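Local coordinates for extracellular ligand-binding receptor (Rhodopseudomonas palustris, PDB 3SG0), which probably acts as a solute-binding protein for the uptake of aromatic acids, and here holds benzoylformate (phenylglyoxylate), at residues 26-31 and 89-94. Sequence-based numbering, arbitrary orientation.
Sequences AEIKIG and KVDVLI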
loop_
_atom_site.group_PDB
_atom_site.type_symbol
_atom_site.label_atom_id
_atom_site.label_comp_id
_atom_site.label_asym_id
_atom_site.label_seq_id
_atom_site.Cartn_x
_atom_site.Cartn_y
_atom_site.Cartn_z
ATOM N N ALA A 26 22.077 -23.253 4.359
ATOM C CA ALA A 26 21.201 -22.400 3.562
ATOM C C ALA A 26 21.588 -20.932 3.700
ATOM O O ALA A 26 21.956 -20.478 4.783
ATOM C CB ALA A 26 19.745 -22.602 3.969
ATOM N N GLU A 27 21.510 -20.201 2.591
ATOM C CA GLU A 27 21.664 -18.754 2.604
ATOM C C GLU A 27 20.347 -18.180 3.102
ATOM O O GLU A 27 19.426 -18.937 3.390
ATOM C CB GLU A 27 21.973 -18.238 1.197
ATOM C CG GLU A 27 20.784 -18.231 0.232
ATOM C CD GLU A 27 20.605 -19.528 -0.543
ATOM O OE1 GLU A 27 20.063 -19.473 -1.669
ATOM O OE2 GLU A 27 20.994 -20.600 -0.034
ATOM N N ILE A 28 20.248 -16.858 3.198
ATOM C CA ILE A 28 18.982 -16.229 3.560
ATOM C C ILE A 28 18.053 -16.283 2.352
ATOM O O ILE A 28 18.470 -16.002 1.227
ATOM C CB ILE A 28 19.198 -14.783 4.014
ATOM C CG1 ILE A 28 20.049 -14.761 5.288
ATOM C CG2 ILE A 28 17.865 -14.101 4.250
ATOM C CD1 ILE A 28 20.510 -13.380 5.705
ATOM N N LYS A 29 16.798 -16.655 2.581
ATOM C CA LYS A 29 15.833 -16.795 1.490
ATOM C C LYS A 29 14.600 -15.968 1.768
ATOM O O LYS A 29 14.035 -16.028 2.863
ATOM C CB LYS A 29 15.443 -18.256 1.310
ATOM C CG LYS A 29 16.588 -19.159 0.899
ATOM C CD LYS A 29 16.100 -20.584 0.751
ATOM C CE LYS A 29 17.180 -21.487 0.190
ATOM N NZ LYS A 29 16.626 -22.825 -0.165
ATOM N N ILE A 30 14.198 -15.172 0.784
ATOM C CA ILE A 30 13.062 -14.275 0.923
ATOM C C ILE A 30 12.055 -14.645 -0.157
ATOM O O ILE A 30 12.402 -14.664 -1.347
ATOM C CB ILE A 30 13.485 -12.810 0.707
ATOM C CG1 ILE A 30 14.640 -12.411 1.632
ATOM C CG2 ILE A 30 12.291 -11.880 0.849
ATOM C CD1 ILE A 30 14.297 -12.361 3.087
ATOM N N GLY A 31 10.828 -14.964 0.235
ATOM C CA GLY A 31 9.777 -15.268 -0.722
ATOM C C GLY A 31 8.876 -14.075 -0.922
ATOM O O GLY A 31 8.552 -13.384 0.046
ATOM N N LYS A 89 11.280 -23.024 2.167
ATOM C CA LYS A 89 11.545 -22.725 3.576
ATOM C C LYS A 89 12.107 -21.316 3.762
ATOM O O LYS A 89 13.092 -21.095 4.469
ATOM C CB LYS A 89 12.450 -23.792 4.192
ATOM C CG LYS A 89 11.778 -25.161 4.176
ATOM C CD LYS A 89 12.627 -26.264 4.777
ATOM C CE LYS A 89 11.876 -27.589 4.716
ATOM N NZ LYS A 89 12.695 -28.739 5.188
ATOM N N VAL A 90 11.457 -20.353 3.123
ATOM C CA VAL A 90 11.939 -18.986 3.178
ATOM C C VAL A 90 11.954 -18.447 4.604
ATOM O O VAL A 90 11.124 -18.812 5.446
ATOM C CB VAL A 90 11.129 -18.048 2.262
ATOM C CG1 VAL A 90 11.256 -18.487 0.816
ATOM C CG2 VAL A 90 9.663 -17.987 2.677
ATOM N N ASP A 91 12.912 -17.571 4.869
ATOM C CA ASP A 91 13.030 -16.959 6.181
ATOM C C ASP A 91 12.013 -15.859 6.419
ATOM O O ASP A 91 11.624 -15.610 7.565
ATOM C CB ASP A 91 14.441 -16.416 6.362
ATOM C CG ASP A 91 15.473 -17.507 6.291
ATOM O OD1 ASP A 91 15.438 -18.394 7.165
ATOM O OD2 ASP A 91 16.305 -17.505 5.353
ATOM N N VAL A 92 11.608 -15.193 5.339
ATOM C CA VAL A 92 10.623 -14.124 5.385
ATOM C C VAL A 92 9.742 -14.245 4.150
ATOM O O VAL A 92 10.244 -14.553 3.065
ATOM C CB VAL A 92 11.295 -12.732 5.364
ATOM C CG1 VAL A 92 10.254 -11.620 5.387
ATOM C CG2 VAL A 92 12.265 -12.580 6.532
ATOM N N LEU A 93 8.444 -13.999 4.311
ATOM C CA LEU A 93 7.507 -13.925 3.194
ATOM C C LEU A 93 7.085 -12.484 3.040
ATOM O O LEU A 93 6.884 -11.795 4.034
ATOM C CB LEU A 93 6.282 -14.779 3.495
ATOM C CG LEU A 93 5.205 -14.901 2.421
ATOM C CD1 LEU A 93 5.766 -15.396 1.083
ATOM C CD2 LEU A 93 4.084 -15.814 2.903
ATOM N N ILE A 94 6.957 -12.027 1.800
ATOM C CA ILE A 94 6.519 -10.674 1.503
ATOM C C ILE A 94 5.348 -10.744 0.529
ATOM O O ILE A 94 5.413 -11.471 -0.469
ATOM C CB ILE A 94 7.671 -9.840 0.904
ATOM C CG1 ILE A 94 8.875 -9.835 1.865
ATOM C CG2 ILE A 94 7.190 -8.443 0.561
ATOM C CD1 ILE A 94 10.046 -8.987 1.397
HETATM O O HOH W 1 17.215 -19.931 4.483
#
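Gly31 and Val92 join parallel strands 28-31 and 92-94 through Gly31 N to Val92 O (2.9 Å), and Ile94 N returns to Gly31 O at 2.7 Å, the short axes inclined at 25°. Asp91 doubles the link to Lys29: its backbone N gives a bond to Lys29 O, while CG, anti to the carbonyl carbon (chi1 -62°), brings OD2 back to accept Lys29 N at 2.9 Å, on the anti side and nearly straight (166°). A water donates to the same OD2 and to Glu27 O, and OD1 takes the amide of Gly332, so both carboxylate oxygens are gripped. An alanine in place of Asp91 would probably leave Lys29 N and the amide of Gly332 without their acceptors and cost the water a bond. On one face, Ile30 CD1 rests on Val92 CB (3.8 Å), and Ile30 CG2 meets the tip of Ile94, CD1, at 3.7 Å; Met315 of helix 306-328 packs over Ile30 and Ile94. Toward the other face, Val90 CG1 lies 3.6 Å from Gly31 N. Strand 28-34, passed by the β-α-β crossover from 61-69 through helix 74-86 to 92-94, sits inside the mixed sheet of an α/β lobe typical of periplasmic binding proteins.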